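PDB 5YNL: arginase from Glaciozyma antarctica, which probably hydrolyses L-arginine to ornithine and urea, as a cold-adapted member of the metal-dependent arginase family from a psychrophilic yeast. Local coordinates for residues Q80-I90 against V346-L357; W176-P186 against H195-L205. One frame throughout, in Å; residues are numbered along the deposited sequence.

Contact 1 (Q80-I90 against V346-L357); sequences QLIESGLLNDI and VDVGRSLVRCAL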
loop_
_atom_site.group_PDB
_atom_site.type_symbol
_atom_site.label_atom_id
_atom_site.label_comp_id
_atom_site.label_asym_id
_atom_site.label_seq_id
_atom_site.Cartn_x
_atom_site.Cartn_y
_atom_site.Cartn_z
ATOM N N GLN A 80 -15.865 6.555 -6.744
ATOM C CA GLN A 80 -16.736 7.134 -5.717
ATOM C C GLN A 80 -15.969 8.036 -4.765
ATOM O O GLN A 80 -16.393 9.150 -4.475
ATOM C CB GLN A 80 -17.450 6.043 -4.911
ATOM C CG GLN A 80 -18.373 5.182 -5.718
ATOM C CD GLN A 80 -19.631 4.805 -4.958
ATOM O OE1 GLN A 80 -19.830 5.192 -3.798
ATOM N NE2 GLN A 80 -20.499 4.052 -5.616
ATOM N N LEU A 81 -14.845 7.532 -4.265
ATOM C CA LEU A 81 -13.955 8.302 -3.396
ATOM C C LEU A 81 -13.592 9.643 -4.036
ATOM O O LEU A 81 -13.589 10.683 -3.372
ATOM C CB LEU A 81 -12.685 7.490 -3.108
ATOM C CG LEU A 81 -11.863 7.828 -1.868
ATOM C CD1 LEU A 81 -12.660 8.683 -0.891
ATOM C CD2 LEU A 81 -11.434 6.541 -1.192
ATOM N N ILE A 82 -13.302 9.597 -5.333
ATOM C CA ILE A 82 -12.932 10.777 -6.097
ATOM C C ILE A 82 -14.119 11.726 -6.233
ATOM O O ILE A 82 -13.964 12.957 -6.131
ATOM C CB ILE A 82 -12.382 10.376 -7.478
ATOM C CG1 ILE A 82 -10.890 10.014 -7.358
ATOM C CG2 ILE A 82 -12.555 11.491 -8.472
ATOM C CD1 ILE A 82 -10.332 9.176 -8.515
ATOM N N GLU A 83 -15.300 11.149 -6.455
ATOM C CA GLU A 83 -16.548 11.902 -6.508
ATOM C C GLU A 83 -16.895 12.516 -5.149
ATOM O O GLU A 83 -17.587 13.529 -5.089
ATOM C CB GLU A 83 -17.695 10.968 -6.911
ATOM C CG GLU A 83 -17.675 10.409 -8.323
ATOM C CD GLU A 83 -18.853 9.465 -8.556
ATOM O OE1 GLU A 83 -19.983 9.759 -8.089
ATOM O OE2 GLU A 83 -18.644 8.410 -9.184
ATOM N N SER A 84 -16.425 11.886 -4.067
ATOM C CA SER A 84 -16.876 12.208 -2.703
ATOM C C SER A 84 -16.186 13.417 -2.070
ATOM O O SER A 84 -16.541 13.810 -0.965
ATOM C CB SER A 84 -16.736 10.993 -1.760
ATOM O OG SER A 84 -15.376 10.717 -1.444
ATOM N N GLY A 85 -15.209 14.006 -2.753
ATOM C CA GLY A 85 -14.567 15.210 -2.253
ATOM C C GLY A 85 -13.142 14.970 -1.770
ATOM O O GLY A 85 -12.530 15.857 -1.169
ATOM N N LEU A 86 -12.598 13.787 -2.041
ATOM C CA LEU A 86 -11.225 13.502 -1.651
ATOM C C LEU A 86 -10.241 14.560 -2.175
ATOM O O LEU A 86 -9.310 14.977 -1.459
ATOM C CB LEU A 86 -10.794 12.136 -2.159
ATOM C CG LEU A 86 -9.323 11.881 -1.840
ATOM C CD1 LEU A 86 -9.196 11.705 -0.338
ATOM C CD2 LEU A 86 -8.756 10.690 -2.614
ATOM N N LEU A 87 -10.450 14.983 -3.423
ATOM C CA LEU A 87 -9.564 15.937 -4.067
ATOM C C LEU A 87 -9.552 17.252 -3.290
ATOM O O LEU A 87 -8.484 17.806 -3.004
ATOM C CB LEU A 87 -9.970 16.163 -5.531
ATOM C CG LEU A 87 -9.256 15.336 -6.601
ATOM C CD1 LEU A 87 -9.305 13.856 -6.278
ATOM C CD2 LEU A 87 -9.884 15.580 -7.940
ATOM N N ASN A 88 -10.743 17.730 -2.939
ATOM C CA ASN A 88 -10.897 18.952 -2.158
ATOM C C ASN A 88 -10.316 18.809 -0.727
ATOM O O ASN A 88 -9.663 19.729 -0.213
ATOM C CB ASN A 88 -12.375 19.357 -2.142
ATOM C CG ASN A 88 -12.593 20.777 -1.668
ATOM O OD1 ASN A 88 -12.384 21.739 -2.414
ATOM N ND2 ASN A 88 -13.037 20.918 -0.427
ATOM N N ASP A 89 -10.534 17.654 -0.095
ATOM C CA ASP A 89 -9.938 17.378 1.215
ATOM C C ASP A 89 -8.427 17.538 1.188
ATOM O O ASP A 89 -7.839 18.161 2.074
ATOM C CB ASP A 89 -10.275 15.955 1.683
ATOM C CG ASP A 89 -11.714 15.810 2.133
ATOM O OD1 ASP A 89 -12.382 16.841 2.332
ATOM O OD2 ASP A 89 -12.162 14.659 2.303
ATOM N N ILE A 90 -7.815 16.974 0.155
ATOM C CA ILE A 90 -6.366 16.966 0.020
ATOM C C ILE A 90 -5.850 18.394 -0.166
ATOM O O ILE A 90 -4.867 18.809 0.463
ATOM C CB ILE A 90 -5.928 16.046 -1.156
ATOM C CG1 ILE A 90 -6.139 14.569 -0.799
ATOM C CG2 ILE A 90 -4.480 16.254 -1.523
ATOM C CD1 ILE A 90 -5.629 13.592 -1.862
ATOM N N VAL A 346 -16.178 4.428 1.474
ATOM C CA VAL A 346 -15.660 5.586 0.765
ATOM C C VAL A 346 -15.228 6.644 1.777
ATOM O O VAL A 346 -14.118 7.170 1.704
ATOM C CB VAL A 346 -16.715 6.170 -0.200
ATOM C CG1 VAL A 346 -16.294 7.541 -0.705
ATOM C CG2 VAL A 346 -16.939 5.226 -1.357
ATOM N N ASP A 347 -16.102 6.946 2.727
ATOM C CA ASP A 347 -15.773 7.883 3.790
ATOM C C ASP A 347 -14.587 7.386 4.630
ATOM O O ASP A 347 -13.783 8.179 5.120
ATOM C CB ASP A 347 -16.986 8.124 4.690
ATOM C CG ASP A 347 -18.114 8.860 3.979
ATOM O OD1 ASP A 347 -17.813 9.746 3.138
ATOM O OD2 ASP A 347 -19.302 8.558 4.276
ATOM N N VAL A 348 -14.480 6.074 4.797
ATOM C CA VAL A 348 -13.362 5.521 5.543
ATOM C C VAL A 348 -12.080 5.750 4.755
ATOM O O VAL A 348 -11.091 6.234 5.307
ATOM C CB VAL A 348 -13.544 4.019 5.819
ATOM C CG1 VAL A 348 -12.238 3.379 6.176
ATOM C CG2 VAL A 348 -14.546 3.806 6.919
ATOM N N GLY A 349 -12.105 5.406 3.463
ATOM C CA GLY A 349 -10.933 5.554 2.603
ATOM C C GLY A 349 -10.499 7.006 2.603
ATOM O O GLY A 349 -9.324 7.318 2.743
ATOM N N ARG A 350 -11.470 7.898 2.500
ATOM C CA ARG A 350 -11.190 9.325 2.506
ATOM C C ARG A 350 -10.499 9.787 3.783
ATOM O O ARG A 350 -9.532 10.544 3.748
ATOM C CB ARG A 350 -12.475 10.116 2.306
ATOM C CG ARG A 350 -12.209 11.389 1.586
ATOM C CD ARG A 350 -13.479 11.961 1.010
ATOM N NE ARG A 350 -14.166 12.769 1.999
ATOM C CZ ARG A 350 -15.451 12.660 2.282
ATOM N NH1 ARG A 350 -16.194 11.775 1.629
ATOM N NH2 ARG A 350 -15.993 13.448 3.205
ATOM N N SER A 351 -11.029 9.337 4.909
ATOM C CA SER A 351 -10.449 9.656 6.193
ATOM C C SER A 351 -8.979 9.199 6.270
ATOM O O SER A 351 -8.142 9.978 6.705
ATOM C CB SER A 351 -11.289 9.052 7.323
ATOM O OG SER A 351 -11.157 9.816 8.509
ATOM N N LEU A 352 -8.673 7.975 5.820
ATOM C CA LEU A 352 -7.320 7.450 5.941
ATOM C C LEU A 352 -6.369 8.226 5.024
ATOM O O LEU A 352 -5.187 8.430 5.366
ATOM C CB LEU A 352 -7.235 5.958 5.607
ATOM C CG LEU A 352 -8.058 4.906 6.367
ATOM C CD1 LEU A 352 -7.928 3.524 5.668
ATOM C CD2 LEU A 352 -7.608 4.793 7.856
ATOM N N VAL A 353 -6.867 8.651 3.860
ATOM C CA VAL A 353 -6.026 9.425 2.949
ATOM C C VAL A 353 -5.633 10.737 3.629
ATOM O O VAL A 353 -4.449 11.019 3.763
ATOM C CB VAL A 353 -6.703 9.701 1.563
ATOM C CG1 VAL A 353 -5.913 10.724 0.778
ATOM C CG2 VAL A 353 -6.815 8.407 0.747
ATOM N N ARG A 354 -6.630 11.510 4.075
ATOM C CA ARG A 354 -6.395 12.814 4.703
ATOM C C ARG A 354 -5.372 12.674 5.805
ATOM O O ARG A 354 -4.448 13.471 5.922
ATOM C CB ARG A 354 -7.686 13.384 5.301
ATOM C CG ARG A 354 -8.773 13.686 4.279
ATOM C CD ARG A 354 -9.819 14.647 4.843
ATOM N NE ARG A 354 -10.464 14.169 6.069
ATOM C CZ ARG A 354 -11.586 13.448 6.106
ATOM N NH1 ARG A 354 -12.198 13.094 4.985
ATOM N NH2 ARG A 354 -12.092 13.070 7.268
ATOM N N CYS A 355 -5.571 11.635 6.592
ATOM C CA CYS A 355 -4.783 11.315 7.739
ATOM C C CYS A 355 -3.348 10.992 7.358
ATOM O O CYS A 355 -2.390 11.497 7.955
ATOM C CB CYS A 355 -5.415 10.081 8.352
ATOM S SG CYS A 355 -4.894 9.827 9.978
ATOM N N ALA A 356 -3.207 10.138 6.350
ATOM C CA ALA A 356 -1.897 9.698 5.911
ATOM C C ALA A 356 -1.114 10.878 5.377
ATOM O O ALA A 356 0.115 10.887 5.461
ATOM C CB ALA A 356 -2.010 8.599 4.841
ATOM N N LEU A 357 -1.831 11.854 4.826
ATOM C CA LEU A 357 -1.215 13.000 4.176
ATOM C C LEU A 357 -0.912 14.137 5.161
ATOM O O LEU A 357 -0.254 15.115 4.804
ATOM C CB LEU A 357 -2.071 13.512 2.992
ATOM C CG LEU A 357 -1.560 13.024 1.634
ATOM C CD1 LEU A 357 -1.548 11.522 1.613
ATOM C CD2 LEU A 357 -2.379 13.550 0.450
#
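Leu81, Leu86 and Ile90 line up against Val346, Arg350 and Arg354 along helix 345-356; the axis of 86-90 runs at 22° to that of 346-356, nearly parallel and 10.0 Å away at closest approach. The first segment breaks at Gly85, whose positive phi closes a Schellman motif before the next helix starts. On the inner side Leu81 reaches across with both methyls: CD1 lies 3.5 Å from Arg350 CB, and CD2 rests on the backbone of Gly349, where a CB would collide with it. Leu86 CD1 slots between Arg350 CG and Val353 CG1, 3.6 Å from the latter. Beyond it, Ile90 meets Val353 and Leu357; Ile90 and Leu357 both also touch Ala58 of strand 57-63, so this side faces the central sheet. The outer side is polar. Arg350 bends at its third torsion (chi3 86°), which brings NH1 to Asp347 OD1, 3.0 Å away, while NE donates to Asp89 OD2 at 2.8 Å. That oxygen lies near the guanidinium plane and is approached almost in line with its own C-O bond. A second grip on Asp89 OD2, by Arg354 NH1 at 3.1 Å from above the carboxylate plane, is less certain because Arg354 is modelled in two conformers. Ser84 O covers one guanidinium face of Arg350, and NH1 makes a weak bond to Ser84 OG, itself the donor to Leu81 O at 2.6 Å. Two carboxylates thus hold Arg350 between them, probably fixing its rotation, and the salt-bridge network closes the outer side of an otherwise aliphatic helix-helix seam.

Contact 2 (W176-P186 against H195-L205); sequences WVDAHADINTP and HGCPVSFLLGL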
loop_
_atom_site.group_PDB
_atom_site.type_symbol
_atom_site.label_atom_id
_atom_site.label_comp_id
_atom_site.label_asym_id
_atom_site.label_seq_id
_atom_site.Cartn_x
_atom_site.Cartn_y
_atom_site.Cartn_z
ATOM N N TRP A 176 2.622 -3.222 4.731
ATOM C CA TRP A 176 1.555 -3.821 3.969
ATOM C C TRP A 176 0.445 -4.118 4.970
ATOM O O TRP A 176 0.639 -4.891 5.919
ATOM C CB TRP A 176 2.087 -5.094 3.331
ATOM C CG TRP A 176 1.177 -5.803 2.400
ATOM C CD1 TRP A 176 0.100 -6.591 2.725
ATOM C CD2 TRP A 176 1.309 -5.873 0.979
ATOM N NE1 TRP A 176 -0.461 -7.113 1.579
ATOM C CE2 TRP A 176 0.262 -6.687 0.498
ATOM C CE3 TRP A 176 2.196 -5.305 0.066
ATOM C CZ2 TRP A 176 0.079 -6.936 -0.867
ATOM C CZ3 TRP A 176 2.018 -5.555 -1.277
ATOM C CH2 TRP A 176 0.972 -6.365 -1.734
ATOM N N VAL A 177 -0.701 -3.474 4.785
ATOM C CA VAL A 177 -1.820 -3.645 5.698
ATOM C C VAL A 177 -2.943 -4.416 4.999
ATOM O O VAL A 177 -3.558 -3.933 4.032
ATOM C CB VAL A 177 -2.317 -2.288 6.225
ATOM C CG1 VAL A 177 -3.496 -2.490 7.209
ATOM C CG2 VAL A 177 -1.159 -1.516 6.903
ATOM N N ASP A 178 -3.202 -5.631 5.484
ATOM C CA ASP A 178 -4.071 -6.571 4.772
ATOM C C ASP A 178 -4.333 -7.760 5.671
ATOM O O ASP A 178 -3.527 -8.074 6.557
ATOM C CB ASP A 178 -3.387 -7.041 3.471
ATOM C CG ASP A 178 -4.367 -7.615 2.447
ATOM O OD1 ASP A 178 -5.120 -8.544 2.803
ATOM O OD2 ASP A 178 -4.385 -7.146 1.288
ATOM N N ALA A 179 -5.484 -8.393 5.459
ATOM C CA ALA A 179 -5.817 -9.631 6.151
ATOM C C ALA A 179 -5.040 -10.776 5.518
ATOM O O ALA A 179 -4.922 -11.861 6.100
ATOM C CB ALA A 179 -7.313 -9.893 6.062
ATOM N N HIS A 180 -4.524 -10.526 4.313
ATOM C CA HIS A 180 -3.862 -11.553 3.511
ATOM C C HIS A 180 -2.416 -11.209 3.224
ATOM O O HIS A 180 -2.088 -10.058 2.956
ATOM C CB HIS A 180 -4.581 -11.710 2.174
ATOM C CG HIS A 180 -6.061 -11.810 2.295
ATOM N ND1 HIS A 180 -6.681 -12.748 3.101
ATOM C CD2 HIS A 180 -7.056 -11.092 1.723
ATOM C CE1 HIS A 180 -7.987 -12.605 3.009
ATOM N NE2 HIS A 180 -8.243 -11.604 2.177
ATOM N N ALA A 181 -1.559 -12.224 3.234
ATOM C CA ALA A 181 -0.141 -12.029 2.929
ATOM C C ALA A 181 0.123 -11.851 1.430
ATOM O O ALA A 181 1.141 -11.273 1.055
ATOM C CB ALA A 181 0.713 -13.170 3.507
ATOM N N ASP A 182 -0.786 -12.345 0.586
ATOM C CA ASP A 182 -0.635 -12.247 -0.875
ATOM C C ASP A 182 0.788 -12.615 -1.373
ATOM O O ASP A 182 1.341 -11.957 -2.264
ATOM C CB ASP A 182 -1.027 -10.839 -1.367
ATOM C CG ASP A 182 -2.501 -10.519 -1.157
ATOM O OD1 ASP A 182 -3.313 -11.450 -1.003
ATOM O OD2 ASP A 182 -2.857 -9.321 -1.171
ATOM N N ILE A 183 1.381 -13.657 -0.798
ATOM C CA ILE A 183 2.778 -13.953 -1.098
ATOM C C ILE A 183 2.992 -15.242 -1.892
ATOM O O ILE A 183 4.129 -15.660 -2.111
ATOM C CB ILE A 183 3.655 -13.932 0.189
ATOM C CG1 ILE A 183 5.096 -13.523 -0.134
ATOM C CG2 ILE A 183 3.609 -15.264 0.917
ATOM C CD1 ILE A 183 5.875 -13.126 1.085
ATOM N N ASN A 184 1.906 -15.853 -2.350
ATOM C CA ASN A 184 2.014 -17.093 -3.119
ATOM C C ASN A 184 2.818 -16.979 -4.405
ATOM O O ASN A 184 2.652 -16.029 -5.169
ATOM C CB ASN A 184 0.634 -17.661 -3.453
ATOM C CG ASN A 184 0.306 -18.883 -2.636
ATOM O OD1 ASN A 184 1.152 -19.393 -1.903
ATOM N ND2 ASN A 184 -0.915 -19.372 -2.768
ATOM N N THR A 185 3.690 -17.956 -4.636
ATOM C CA THR A 185 4.299 -18.135 -5.949
ATOM C C THR A 185 3.235 -18.766 -6.842
ATOM O O THR A 185 2.284 -19.372 -6.339
ATOM C CB THR A 185 5.534 -19.057 -5.867
ATOM O OG1 THR A 185 6.000 -19.378 -7.185
ATOM C CG2 THR A 185 5.195 -20.348 -5.137
ATOM N N PRO A 186 3.369 -18.620 -8.169
ATOM C CA PRO A 186 2.486 -19.374 -9.071
ATOM C C PRO A 186 2.667 -20.890 -8.927
ATOM O O PRO A 186 1.942 -21.664 -9.558
ATOM C CB PRO A 186 2.939 -18.918 -10.458
ATOM C CG PRO A 186 3.467 -17.543 -10.237
ATOM C CD PRO A 186 4.123 -17.573 -8.879
ATOM N N HIS A 195 -4.202 -12.377 -7.502
ATOM C CA HIS A 195 -4.508 -11.587 -6.313
ATOM C C HIS A 195 -3.603 -11.907 -5.124
ATOM O O HIS A 195 -3.229 -11.013 -4.365
ATOM C CB HIS A 195 -5.974 -11.812 -5.930
ATOM C CG HIS A 195 -6.505 -10.829 -4.934
ATOM N ND1 HIS A 195 -7.789 -10.897 -4.440
ATOM C CD2 HIS A 195 -5.929 -9.757 -4.341
ATOM C CE1 HIS A 195 -7.981 -9.909 -3.583
ATOM N NE2 HIS A 195 -6.869 -9.201 -3.507
ATOM N N GLY A 196 -3.257 -13.179 -4.957
ATOM C CA GLY A 196 -2.411 -13.579 -3.847
ATOM C C GLY A 196 -0.968 -13.821 -4.230
ATOM O O GLY A 196 -0.258 -14.533 -3.532
ATOM N N CYS A 197 -0.530 -13.241 -5.342
ATOM C CA CYS A 197 0.861 -13.399 -5.776
ATOM C C CYS A 197 1.788 -12.158 -5.830
ATOM O O CYS A 197 2.986 -12.321 -6.062
ATOM C CB CYS A 197 0.906 -14.122 -7.126
ATOM S SG CYS A 197 0.026 -15.688 -7.133
ATOM N N PRO A 198 1.263 -10.933 -5.604
ATOM C CA PRO A 198 2.115 -9.796 -5.973
ATOM C C PRO A 198 3.415 -9.685 -5.192
ATOM O O PRO A 198 4.387 -9.125 -5.707
ATOM C CB PRO A 198 1.237 -8.579 -5.636
ATOM C CG PRO A 198 0.359 -9.041 -4.535
ATOM C CD PRO A 198 0.041 -10.476 -4.910
ATOM N N VAL A 199 3.437 -10.185 -3.964
ATOM C CA VAL A 199 4.640 -10.041 -3.159
ATOM C C VAL A 199 5.717 -10.999 -3.667
ATOM O O VAL A 199 6.906 -10.682 -3.655
ATOM C CB VAL A 199 4.353 -10.237 -1.658
ATOM C CG1 VAL A 199 5.535 -9.762 -0.819
ATOM C CG2 VAL A 199 3.120 -9.464 -1.263
ATOM N N SER A 200 5.280 -12.157 -4.150
ATOM C CA SER A 200 6.194 -13.168 -4.652
ATOM C C SER A 200 6.973 -12.682 -5.878
ATOM O O SER A 200 8.094 -13.138 -6.129
ATOM C CB SER A 200 5.440 -14.470 -4.949
ATOM O OG SER A 200 4.668 -14.383 -6.131
ATOM N N PHE A 201 6.396 -11.749 -6.637
ATOM C CA PHE A 201 7.086 -11.194 -7.806
ATOM C C PHE A 201 8.042 -10.088 -7.349
ATOM O O PHE A 201 9.167 -9.990 -7.823
ATOM C CB PHE A 201 6.079 -10.628 -8.820
ATOM C CG PHE A 201 5.286 -11.679 -9.570
ATOM C CD1 PHE A 201 4.219 -12.347 -8.968
ATOM C CD2 PHE A 201 5.583 -11.968 -10.899
ATOM C CE1 PHE A 201 3.484 -13.306 -9.668
ATOM C CE2 PHE A 201 4.852 -12.930 -11.606
ATOM C CZ PHE A 201 3.803 -13.597 -10.986
ATOM N N LEU A 202 7.579 -9.238 -6.430
ATOM C CA LEU A 202 8.420 -8.146 -5.928
ATOM C C LEU A 202 9.648 -8.670 -5.185
ATOM O O LEU A 202 10.714 -8.046 -5.216
ATOM C CB LEU A 202 7.613 -7.218 -5.035
ATOM C CG LEU A 202 6.386 -6.630 -5.734
ATOM C CD1 LEU A 202 5.427 -6.030 -4.706
ATOM C CD2 LEU A 202 6.775 -5.605 -6.801
ATOM N N LEU A 203 9.493 -9.814 -4.522
ATOM C CA LEU A 203 10.603 -10.424 -3.799
ATOM C C LEU A 203 11.492 -11.161 -4.794
ATOM O O LEU A 203 12.671 -11.398 -4.536
ATOM C CB LEU A 203 10.098 -11.360 -2.704
ATOM C CG LEU A 203 9.363 -10.648 -1.559
ATOM C CD1 LEU A 203 8.473 -11.626 -0.820
ATOM C CD2 LEU A 203 10.367 -10.003 -0.582
ATOM N N GLY A 204 10.916 -11.493 -5.944
ATOM C CA GLY A 204 11.660 -12.142 -7.000
ATOM C C GLY A 204 11.861 -13.622 -6.761
ATOM O O GLY A 204 12.910 -14.046 -6.278
ATOM N N LEU A 205 10.850 -14.410 -7.096
ATOM C CA LEU A 205 11.010 -15.855 -7.159
ATOM C C LEU A 205 10.086 -16.403 -8.234
ATOM O O LEU A 205 9.868 -17.620 -8.307
ATOM C CB LEU A 205 10.790 -16.529 -5.789
ATOM C CG LEU A 205 9.669 -16.186 -4.795
ATOM C CD1 LEU A 205 9.875 -14.843 -4.109
ATOM C CD2 LEU A 205 8.300 -16.258 -5.441
#
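Asp182 O accepts from Val199 N, in the first turn of helix 198-202, at 3.2 Å and nearly straight (161°). Next to it Asn184 N gives a weak bond to Gly196 O (2.8 Å). Ser200 OG lies 2.8 Å from Asn184 O and 2.7 Å from Cys197 O; its single proton can serve either. Asn184 O also receives a CA-H...O contact from Cys197. Asp182 OD1 and His195 O, 3.4 Å apart, are both acceptors and share no hydrogen; His195 NE2 is hydrogen-bonded to Glu331 OE2. Asp182 lies close to Asp237, and Asp178 to Asp286 and Asp288, an acidic cluster that, with the DAHAD sequence of 178-182, is consistent with the arginase manganese site. Asp178 OD1 closes an Asx turn with His180 N, and OD2 is hydrogen-bonded to His155 ND1. An alanine at Asp182 would probably open a gap beside His195 O and Gly196 CA and deprive the cluster of a carboxylate. Trp176 turns its indole opposite its backbone N (chi1 -175°), carrying the six-membered ring under Val199 CG2 in a CH-pi contact. Strand 228-233 packs against Ile183 and Val199, helix 241-246 against Ile183 and Asn184, and helix 158-168 against Trp176, Pro198 and Leu202.

Overall arrangement
Both contacts belong to the parallel-sheet alpha/beta fold of the arginase family, on opposite sides of the chain's centre, about 26 Å apart between centres. Contact 1 joins two distant parts of the sequence, one early and one late in the chain, bringing the helices of 77-92 against helix 345-356 beside strands 57-63 and 96-99; it is partly buried, with aliphatic packing toward the sheet and charge on its outer side. Contact 2 is local and nested within the loop that contact 1 closes. It is more deeply buried, runs on from the end of strand 173-177, and depends mainly on backbone acceptors, with no salt bridge between its segments. It shapes the probable metal-site loop.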